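PDB 4YGT: uncharacterized protein YjgB from Bacillus subtilis, which is of unknown function but is probably a secreted lipoprotein of the DUF4309 family. Local coordinates for residues 39-50 with 80-91. Sequence-based numbering, arbitrary orientation.
Sequences LTINKSTKGDVH and FSYHKDMTISEI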
loop_
_atom_site.group_PDB
_atom_site.type_symbol
_atom_site.label_atom_id
_atom_site.label_comp_id
_atom_site.label_asym_id
_atom_site.label_seq_id
_atom_site.Cartn_x
_atom_site.Cartn_y
_atom_site.Cartn_z
ATOM N N LEU A 39 2.417 10.885 6.354
ATOM C CA LEU A 39 3.720 10.248 6.210
ATOM C C LEU A 39 4.034 10.226 4.715
ATOM O O LEU A 39 3.507 9.390 3.986
ATOM C CB LEU A 39 3.727 8.844 6.849
ATOM C CG LEU A 39 3.530 8.792 8.367
ATOM C CD1 LEU A 39 3.256 7.376 8.820
ATOM C CD2 LEU A 39 4.727 9.370 9.090
ATOM N N THR A 40 4.855 11.169 4.258
ATOM C CA THR A 40 5.143 11.414 2.844
ATOM C C THR A 40 6.415 10.728 2.329
ATOM O O THR A 40 7.500 10.877 2.907
ATOM C CB THR A 40 5.222 12.932 2.590
ATOM O OG1 THR A 40 4.149 13.545 3.279
ATOM C CG2 THR A 40 5.136 13.322 1.090
ATOM N N ILE A 41 6.285 10.071 1.167
ATOM C CA ILE A 41 7.415 9.449 0.462
ATOM C C ILE A 41 8.488 10.523 0.202
ATOM O O ILE A 41 8.140 11.652 -0.137
ATOM C CB ILE A 41 6.923 8.748 -0.843
ATOM C CG1 ILE A 41 6.317 7.379 -0.470
ATOM C CG2 ILE A 41 8.061 8.566 -1.891
ATOM C CD1 ILE A 41 5.264 7.008 -1.252
ATOM N N ASN A 42 9.774 10.186 0.481
ATOM C CA ASN A 42 10.979 11.005 0.282
ATOM C C ASN A 42 11.008 12.266 1.179
ATOM O O ASN A 42 11.885 13.117 1.002
ATOM C CB ASN A 42 11.104 11.406 -1.211
ATOM C CG ASN A 42 12.504 11.510 -1.762
ATOM O OD1 ASN A 42 13.519 11.278 -1.085
ATOM N ND2 ASN A 42 12.580 11.877 -3.030
ATOM N N LYS A 43 10.067 12.381 2.140
ATOM C CA LYS A 43 9.969 13.550 3.009
ATOM C C LYS A 43 9.888 13.121 4.484
ATOM O O LYS A 43 10.710 13.569 5.278
ATOM C CB LYS A 43 8.755 14.399 2.596
ATOM C CG LYS A 43 8.804 15.866 3.002
ATOM C CD LYS A 43 7.563 16.654 2.507
ATOM C CE LYS A 43 7.507 16.910 1.002
ATOM N NZ LYS A 43 8.536 17.889 0.543
ATOM N N SER A 44 8.930 12.257 4.851
ATOM C CA SER A 44 8.818 11.784 6.232
ATOM C C SER A 44 9.894 10.729 6.474
ATOM O O SER A 44 10.326 10.060 5.520
ATOM C CB SER A 44 7.427 11.228 6.511
ATOM O OG SER A 44 6.457 12.240 6.309
ATOM N N THR A 45 10.329 10.584 7.737
ATOM C CA THR A 45 11.417 9.674 8.105
ATOM C C THR A 45 10.956 8.388 8.781
ATOM O O THR A 45 9.772 8.252 9.073
ATOM C CB THR A 45 12.363 10.381 9.081
ATOM O OG1 THR A 45 11.629 10.723 10.261
ATOM C CG2 THR A 45 13.035 11.594 8.484
ATOM N N LYS A 46 11.928 7.477 9.094
ATOM C CA LYS A 46 11.761 6.246 9.883
ATOM C C LYS A 46 11.269 6.655 11.286
ATOM O O LYS A 46 10.359 6.036 11.836
ATOM C CB LYS A 46 13.110 5.489 9.945
ATOM C CG LYS A 46 13.115 4.193 10.746
ATOM C CD LYS A 46 14.414 3.425 10.498
ATOM C CE LYS A 46 14.368 1.960 10.854
ATOM N NZ LYS A 46 15.588 1.244 10.382
ATOM N N GLY A 47 11.855 7.744 11.799
ATOM C CA GLY A 47 11.527 8.358 13.077
ATOM C C GLY A 47 10.079 8.799 13.161
ATOM O O GLY A 47 9.450 8.592 14.198
ATOM N N ASP A 48 9.535 9.394 12.075
ATOM C CA ASP A 48 8.134 9.834 12.024
ATOM C C ASP A 48 7.197 8.627 12.011
ATOM O O ASP A 48 6.129 8.674 12.607
ATOM C CB ASP A 48 7.856 10.717 10.782
ATOM C CG ASP A 48 8.591 12.050 10.700
ATOM O OD1 ASP A 48 8.863 12.652 11.765
ATOM O OD2 ASP A 48 8.848 12.519 9.566
ATOM N N VAL A 49 7.577 7.570 11.285
ATOM C CA VAL A 49 6.806 6.323 11.172
ATOM C C VAL A 49 6.681 5.698 12.574
ATOM O O VAL A 49 5.586 5.333 13.007
ATOM C CB VAL A 49 7.447 5.348 10.131
ATOM C CG1 VAL A 49 6.789 3.976 10.169
ATOM C CG2 VAL A 49 7.392 5.934 8.720
ATOM N N HIS A 50 7.805 5.606 13.277
ATOM C CA HIS A 50 7.878 5.056 14.619
ATOM C C HIS A 50 7.117 5.922 15.599
ATOM O O HIS A 50 6.452 5.390 16.485
ATOM C CB HIS A 50 9.345 4.891 15.038
ATOM C CG HIS A 50 9.989 3.692 14.423
ATOM N ND1 HIS A 50 10.718 2.803 15.181
ATOM C CD2 HIS A 50 9.952 3.246 13.144
ATOM C CE1 HIS A 50 11.118 1.859 14.342
ATOM N NE2 HIS A 50 10.685 2.087 13.105
ATOM N N PHE A 80 6.843 -0.015 5.745
ATOM C CA PHE A 80 7.590 1.164 5.333
ATOM C C PHE A 80 9.029 0.789 5.053
ATOM O O PHE A 80 9.682 0.202 5.898
ATOM C CB PHE A 80 7.536 2.246 6.416
ATOM C CG PHE A 80 6.140 2.731 6.718
ATOM C CD1 PHE A 80 5.339 2.064 7.643
ATOM C CD2 PHE A 80 5.621 3.849 6.075
ATOM C CE1 PHE A 80 4.051 2.512 7.923
ATOM C CE2 PHE A 80 4.329 4.289 6.352
ATOM C CZ PHE A 80 3.555 3.617 7.273
ATOM N N SER A 81 9.509 1.089 3.860
ATOM C CA SER A 81 10.924 0.946 3.510
ATOM C C SER A 81 11.488 2.371 3.429
ATOM O O SER A 81 10.725 3.326 3.249
ATOM C CB SER A 81 11.108 0.159 2.217
ATOM O OG SER A 81 10.700 0.908 1.086
ATOM N N TYR A 82 12.796 2.526 3.608
ATOM C CA TYR A 82 13.438 3.840 3.632
ATOM C C TYR A 82 14.645 3.953 2.699
ATOM O O TYR A 82 15.307 2.951 2.417
ATOM C CB TYR A 82 13.898 4.133 5.066
ATOM C CG TYR A 82 12.840 3.840 6.112
ATOM C CD1 TYR A 82 11.732 4.674 6.269
ATOM C CD2 TYR A 82 12.925 2.705 6.921
ATOM C CE1 TYR A 82 10.732 4.382 7.195
ATOM C CE2 TYR A 82 11.930 2.408 7.859
ATOM C CZ TYR A 82 10.849 3.264 8.010
ATOM O OH TYR A 82 9.874 3.007 8.948
ATOM N N HIS A 83 14.971 5.194 2.262
ATOM C CA HIS A 83 16.199 5.458 1.497
ATOM C C HIS A 83 17.378 5.464 2.489
ATOM O O HIS A 83 17.162 5.345 3.704
ATOM C CB HIS A 83 16.141 6.806 0.740
ATOM C CG HIS A 83 15.019 6.972 -0.239
ATOM N ND1 HIS A 83 15.036 6.346 -1.462
ATOM C CD2 HIS A 83 13.935 7.781 -0.177
ATOM C CE1 HIS A 83 13.938 6.749 -2.085
ATOM N NE2 HIS A 83 13.250 7.619 -1.353
ATOM N N LYS A 84 18.611 5.644 1.985
ATOM C CA LYS A 84 19.811 5.730 2.811
ATOM C C LYS A 84 19.668 6.882 3.846
ATOM O O LYS A 84 19.949 6.676 5.031
ATOM C CB LYS A 84 21.044 5.933 1.905
ATOM C CG LYS A 84 22.357 5.415 2.481
ATOM C CD LYS A 84 23.511 5.580 1.474
ATOM C CE LYS A 84 24.847 5.115 2.015
ATOM N NZ LYS A 84 25.893 5.068 0.957
ATOM N N ASP A 85 19.128 8.048 3.398
ATOM C CA ASP A 85 18.900 9.282 4.175
ATOM C C ASP A 85 17.784 9.148 5.255
ATOM O O ASP A 85 17.516 10.115 5.970
ATOM C CB ASP A 85 18.589 10.470 3.226
ATOM C CG ASP A 85 17.242 10.486 2.505
ATOM O OD1 ASP A 85 16.430 9.542 2.716
ATOM O OD2 ASP A 85 16.981 11.462 1.757
HETATM N N MSE A 86 17.151 7.961 5.346
HETATM C CA MSE A 86 16.102 7.546 6.289
HETATM C C MSE A 86 14.708 8.119 5.972
HETATM O O MSE A 86 13.824 8.016 6.815
HETATM C CB MSE A 86 16.479 7.834 7.744
HETATM C CG MSE A 86 17.614 6.961 8.239
HETATM SE SE MSE A 86 18.099 7.392 10.066
HETATM C CE MSE A 86 16.660 6.391 11.012
ATOM N N THR A 87 14.482 8.649 4.755
ATOM C CA THR A 87 13.140 9.113 4.370
ATOM C C THR A 87 12.412 7.917 3.758
ATOM O O THR A 87 13.067 6.978 3.300
ATOM C CB THR A 87 13.174 10.335 3.431
ATOM O OG1 THR A 87 13.797 9.971 2.199
ATOM C CG2 THR A 87 13.863 11.536 4.048
ATOM N N ILE A 88 11.077 7.929 3.758
ATOM C CA ILE A 88 10.278 6.810 3.249
ATOM C C ILE A 88 10.500 6.594 1.721
ATOM O O ILE A 88 10.301 7.505 0.913
ATOM C CB ILE A 88 8.775 7.009 3.591
ATOM C CG1 ILE A 88 8.541 7.162 5.134
ATOM C CG2 ILE A 88 7.907 5.890 2.989
ATOM C CD1 ILE A 88 7.069 7.539 5.515
ATOM N N SER A 89 10.890 5.367 1.333
ATOM C CA SER A 89 11.049 5.058 -0.092
ATOM C C SER A 89 9.800 4.375 -0.630
ATOM O O SER A 89 9.491 4.561 -1.799
ATOM C CB SER A 89 12.291 4.215 -0.365
ATOM O OG SER A 89 12.399 3.094 0.488
ATOM N N GLU A 90 9.048 3.622 0.220
ATOM C CA GLU A 90 7.840 2.919 -0.220
ATOM C C GLU A 90 6.902 2.656 0.927
ATOM O O GLU A 90 7.346 2.385 2.052
ATOM C CB GLU A 90 8.233 1.592 -0.903
ATOM C CG GLU A 90 7.096 0.792 -1.524
ATOM C CD GLU A 90 7.512 -0.437 -2.309
ATOM O OE1 GLU A 90 8.675 -0.501 -2.771
ATOM O OE2 GLU A 90 6.651 -1.326 -2.491
ATOM N N ILE A 91 5.590 2.746 0.648
ATOM C CA ILE A 91 4.562 2.424 1.652
ATOM C C ILE A 91 3.802 1.227 1.099
ATOM O O ILE A 91 3.481 1.202 -0.084
ATOM C CB ILE A 91 3.619 3.617 2.052
ATOM C CG1 ILE A 91 4.438 4.870 2.452
ATOM C CG2 ILE A 91 2.652 3.207 3.184
ATOM C CD1 ILE A 91 3.654 6.190 2.624
#
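The ring of Tyr-82 packs against the first turn of helix 46-53, with Lys-46 CB 3.7 Å from its centroid in a CH-pi contact over the centre of one face. Phe-80 C approaches the opposite face toward the rim, while Val-49 CG2 and Thr-87 O sit at the edge, in plane; the His-83 ring has Ser-89 CB over one face and Thr-87 OG1 at its edge. With CG anti to the backbone N (chi1 179°) and an extended chain beyond, Lys-46 runs its methylenes across the Tyr-82 ring at about a right angle, and its CD also meets the selenomethionine methyl CE of Met-86 at 3.8 Å. Val-49 serves both Tyr-82 and Phe-80: CG1 stands over one face of Phe-80, 3.8 Å from the centroid, and also touches Tyr-82 OH, whereas CG2 packs on Ile-88 CD1 at 3.6 Å. Leu-39 and Ser-44 bring their CB atoms to that same Ile-88 methyl, closing a small apolar core. Tyr-82 OH is hydrogen-bonded to Asp-67 OD2 on strand 67-69, the same oxygen that His-50 NE2 holds; an alanine at Tyr-82 would probably leave the Lys-46 methylenes without their platform and take from Asp-67 OD2 the phenol hydroxyl it shares with His-50 NE2.

Beside this core the backbones are joined by three hydrogen bonds: Asn-42 N to Ile-88 O (2.8 Å), Ile-88 N to Ser-44 O (2.9 Å) and Lys-46 N to Met-86 O (3.0 Å). Between the last two, Thr-45 and Thr-87 form a single beta bridge. Thr-45 is also the N-cap, its OG1 accepting from Asp-48 N while Asp-48 OD2 takes Thr-45 N. The contact thus exemplifies a capping-box helix start docked on a beta hairpin, here with a type I turn at His-83 to Met-86 and a classic bulge in which Ser-89 and Glu-90 face Ser-81.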